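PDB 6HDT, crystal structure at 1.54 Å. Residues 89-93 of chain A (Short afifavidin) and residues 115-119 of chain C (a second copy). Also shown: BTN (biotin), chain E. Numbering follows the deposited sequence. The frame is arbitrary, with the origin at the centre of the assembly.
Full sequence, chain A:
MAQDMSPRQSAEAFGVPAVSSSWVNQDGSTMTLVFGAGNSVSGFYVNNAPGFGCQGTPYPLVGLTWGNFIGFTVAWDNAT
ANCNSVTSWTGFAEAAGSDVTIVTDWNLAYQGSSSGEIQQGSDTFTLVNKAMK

Chain A (89-93) WTGFA
Chain C, residues 115-119: SGEIQ

Where two strands pack without backbone hydrogen bonds between them, a glycine on one of them can open a seat for an aromatic ring on the other. The contact between two copies of short afifavidin is a compact example. Both segments are extended; their axes approach to 7.0 Å and run nearly antiparallel, at 165°. Gly A91 CA lies 6.7 Å from Ile C118 CA, and Phe A92 CA 6.4 Å from Gly C116 CA. No hydrogen bond crosses this spacing, and the 214 Å² buried comes from van der Waals packing and one CH-pi contact.

Trp A89 (phi/psi -115/150, chi1 m, chi2 -104°) takes no part in it and lies beside biotin: its CZ2 is 3.6 Å from BTN S1. Thr A90 (-145/139, chi1 m at -39°) directs its CA-to-CB bond toward chain C, yet its closest contact is through the backbone, with Thr A90 O 3.6 Å from Ile C118 CD1. Gly A91, almost fully extended at -178/-166, brings its CA within 4.0 Å of the same Ile C118 CD1.

Phe A92 (-143/145, chi1 p, chi2 -89°) is the centrepiece. Its ring lies against the backbone of Gly C116 (-67/155), whose CA sits 3.9 Å from the centroid of the Phe A92 ring and only 1° off the normal, a CH-pi contact over the face. Phe A92 CZ also comes within 3.6 Å of Gly C116 O. A CB on Gly C116 would clash, falling 2.8 Å from Phe A92 CG. Glu C117 (-151/158; chi m, t, -136°) points its CB away, while Ile C118 (-124/121; m, t) turns back toward chain A and places CG1 at the ring edge, 4.1 Å from Phe A92 CE1. Ala A93 (-96/142) continues the strand beyond reach.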

ATOM      1  N   TRP A  89       0.510  -1.996  -4.684  1.00 15.20           N
ATOM      2  CA  TRP A  89       0.378  -3.364  -5.101  1.00 15.84           C
ATOM      3  C   TRP A  89      -0.049  -4.160  -3.891  1.00 16.91           C
ATOM      4  O   TRP A  89       0.368  -3.853  -2.779  1.00 16.28           O
ATOM      5  CB  TRP A  89       1.734  -3.914  -5.536  1.00 17.98           C
ATOM      6  CG  TRP A  89       2.301  -3.449  -6.820  1.00 17.42           C
ATOM      7  CD1 TRP A  89       2.338  -4.133  -7.995  1.00 18.70           C
ATOM      8  CD2 TRP A  89       2.980  -2.220  -7.047  1.00 18.11           C
ATOM      9  NE1 TRP A  89       2.977  -3.399  -8.949  1.00 20.28           N
ATOM     10  CE2 TRP A  89       3.387  -2.216  -8.395  1.00 18.02           C
ATOM     11  CE3 TRP A  89       3.294  -1.121  -6.238  1.00 17.77           C
ATOM     12  CZ2 TRP A  89       4.106  -1.168  -8.949  1.00 17.25           C
ATOM     13  CZ3 TRP A  89       3.999  -0.058  -6.810  1.00 16.38           C
ATOM     14  CH2 TRP A  89       4.387  -0.086  -8.136  1.00 15.60           C
ATOM     15  N   THR A  90      -0.801  -5.243  -4.102  1.00 20.64           N
ATOM     16  CA  THR A  90      -1.157  -6.132  -3.000  1.00 15.68           C
ATOM     17  C   THR A  90      -1.198  -7.545  -3.529  1.00 12.97           C
ATOM     18  O   THR A  90      -1.649  -7.769  -4.626  1.00 14.49           O
ATOM     19  CB  THR A  90      -2.513  -5.766  -2.362  1.00 15.30           C
ATOM     20  OG1 THR A  90      -2.657  -4.329  -2.293  1.00 17.65           O
ATOM     21  CG2 THR A  90      -2.659  -6.392  -0.956  1.00 17.28           C
ATOM     22  N   GLY A  91      -0.685  -8.487  -2.763  1.00 12.45           N
ATOM     23  CA  GLY A  91      -0.579  -9.837  -3.312  1.00 12.37           C
ATOM     24  C   GLY A  91      -0.015 -10.823  -2.334  1.00 12.24           C
ATOM     25  O   GLY A  91       0.057 -10.593  -1.148  1.00 13.19           O
ATOM     26  N   PHE A  92       0.355 -11.968  -2.905  1.00 14.22           N
ATOM     27  CA  PHE A  92       0.780 -13.131  -2.154  1.00 16.80           C
ATOM     28  C   PHE A  92       1.916 -13.874  -2.854  1.00 16.63           C
ATOM     29  O   PHE A  92       1.990 -13.937  -4.102  1.00 18.87           O
ATOM     30  CB  PHE A  92      -0.379 -14.078  -1.921  1.00 16.83           C
ATOM     31  CG  PHE A  92      -1.010 -14.617  -3.165  1.00 22.13           C
ATOM     32  CD1 PHE A  92      -2.061 -13.929  -3.780  1.00 20.20           C
ATOM     33  CD2 PHE A  92      -0.596 -15.836  -3.714  1.00 22.83           C
ATOM     34  CE1 PHE A  92      -2.653 -14.432  -4.922  1.00 18.97           C
ATOM     35  CE2 PHE A  92      -1.205 -16.345  -4.865  1.00 20.15           C
ATOM     36  CZ  PHE A  92      -2.230 -15.647  -5.463  1.00 25.52           C
ATOM     37  N   ALA A  93       2.800 -14.420  -2.025  1.00 20.59           N
ATOM     38  CA  ALA A  93       3.951 -15.145  -2.510  1.00 21.57           C
ATOM     39  C   ALA A  93       3.633 -16.599  -2.523  1.00 21.14           C
ATOM     40  O   ALA A  93       2.989 -17.094  -1.616  1.00 20.56           O
ATOM     41  CB  ALA A  93       5.171 -14.911  -1.622  1.00 18.52           C
TER
ATOM     42  N   SER C 115      -6.288 -21.393  -2.021  1.00 29.52           N
ATOM     43  CA  SER C 115      -5.014 -20.804  -2.458  1.00 27.59           C
ATOM     44  C   SER C 115      -5.135 -19.342  -2.150  1.00 25.24           C
ATOM     45  O   SER C 115      -6.198 -18.929  -1.700  1.00 24.14           O
ATOM     46  CB  SER C 115      -4.721 -21.030  -3.940  1.00 33.44           C
ATOM     47  OG  SER C 115      -5.420 -20.113  -4.747  1.00 40.42           O
ATOM     48  N   GLY C 116      -4.069 -18.576  -2.345  1.00 22.69           N
ATOM     49  CA  GLY C 116      -4.170 -17.124  -2.073  1.00 20.01           C
ATOM     50  C   GLY C 116      -5.110 -16.553  -3.102  1.00 21.92           C
ATOM     51  O   GLY C 116      -5.246 -17.091  -4.202  1.00 23.62           O
ATOM     52  N   GLU C 117      -5.734 -15.445  -2.756  1.00 18.54           N
ATOM     53  CA  GLU C 117      -6.700 -14.832  -3.640  1.00 19.71           C
ATOM     54  C   GLU C 117      -6.644 -13.372  -3.333  1.00 16.37           C
ATOM     55  O   GLU C 117      -6.149 -12.967  -2.284  1.00 16.71           O
ATOM     56  CB  GLU C 117      -8.110 -15.372  -3.387  1.00 24.72           C
ATOM     57  CG  GLU C 117      -8.315 -16.815  -3.849  1.00 28.67           C
ATOM     58  CD  GLU C 117      -9.769 -17.172  -4.003  1.00 40.51           C
ATOM     59  OE1 GLU C 117     -10.176 -18.271  -3.574  1.00 47.15           O
ATOM     60  OE2 GLU C 117     -10.515 -16.339  -4.548  1.00 49.23           O
ATOM     61  N   ILE C 118      -7.083 -12.578  -4.291  1.00 16.98           N
ATOM     62  CA  ILE C 118      -7.144 -11.133  -4.080  1.00 17.65           C
ATOM     63  C   ILE C 118      -8.567 -10.614  -4.327  1.00 20.80           C
ATOM     64  O   ILE C 118      -9.118 -10.761  -5.432  1.00 23.22           O
ATOM     65  CB  ILE C 118      -6.164 -10.393  -5.006  1.00 18.81           C
ATOM     66  CG1 ILE C 118      -4.721 -10.851  -4.752  1.00 20.12           C
ATOM     67  CG2 ILE C 118      -6.300  -8.899  -4.746  1.00 19.38           C
ATOM     68  CD1 ILE C 118      -3.713 -10.450  -5.801  1.00 21.91           C
ATOM     69  N   GLN C 119      -9.152 -10.001  -3.306  1.00 18.98           N
ATOM     70  CA  GLN C 119     -10.522  -9.522  -3.412  1.00 21.08           C
ATOM     71  C   GLN C 119     -10.449  -8.039  -3.565  1.00 17.99           C
ATOM     72  O   GLN C 119      -9.647  -7.374  -2.914  1.00 19.69           O
ATOM     73  CB  GLN C 119     -11.369  -9.831  -2.175  1.00 25.79           C
ATOM     74  CG  GLN C 119     -12.800  -9.297  -2.275  1.00 31.27           C
ATOM     75  CD  GLN C 119     -13.537  -9.813  -3.522  1.00 39.34           C
ATOM     76  OE1 GLN C 119     -13.838  -9.048  -4.451  1.00 42.40           O
ATOM     77  NE2 GLN C 119     -13.805 -11.122  -3.559  1.00 45.73           N
TER
HETATM   78  C11 BTN E 201       3.220   6.889 -14.004  1.00 23.01           C
HETATM   79  O11 BTN E 201       2.292   7.588 -13.553  1.00 25.42           O
HETATM   80  O12 BTN E 201       3.285   6.575 -15.216  1.00 20.06           O
HETATM   81  C10 BTN E 201       4.273   6.410 -13.019  1.00 21.42           C
HETATM   82  C9  BTN E 201       4.840   5.037 -13.374  1.00 21.76           C
HETATM   83  C8  BTN E 201       3.822   3.913 -13.161  1.00 20.34           C
HETATM   84  C7  BTN E 201       4.320   2.538 -13.598  1.00 21.27           C
HETATM   85  C2  BTN E 201       3.241   1.494 -13.330  1.00 18.21           C
HETATM   86  S1  BTN E 201       3.037   1.032 -11.619  1.00 17.34           S
HETATM   87  C6  BTN E 201       2.085  -0.393 -12.059  1.00 16.12           C
HETATM   88  C5  BTN E 201       2.736  -0.935 -13.318  1.00 16.64           C
HETATM   89  N1  BTN E 201       3.777  -1.883 -13.037  1.00 17.97           N
HETATM   90  C3  BTN E 201       5.008  -1.511 -13.383  1.00 15.79           C
HETATM   91  O3  BTN E 201       6.022  -2.217 -13.243  1.00 17.87           O
HETATM   92  N2  BTN E 201       4.931  -0.261 -13.910  1.00 16.19           N
HETATM   93  C4  BTN E 201       3.544   0.165 -14.018  1.00 15.39           C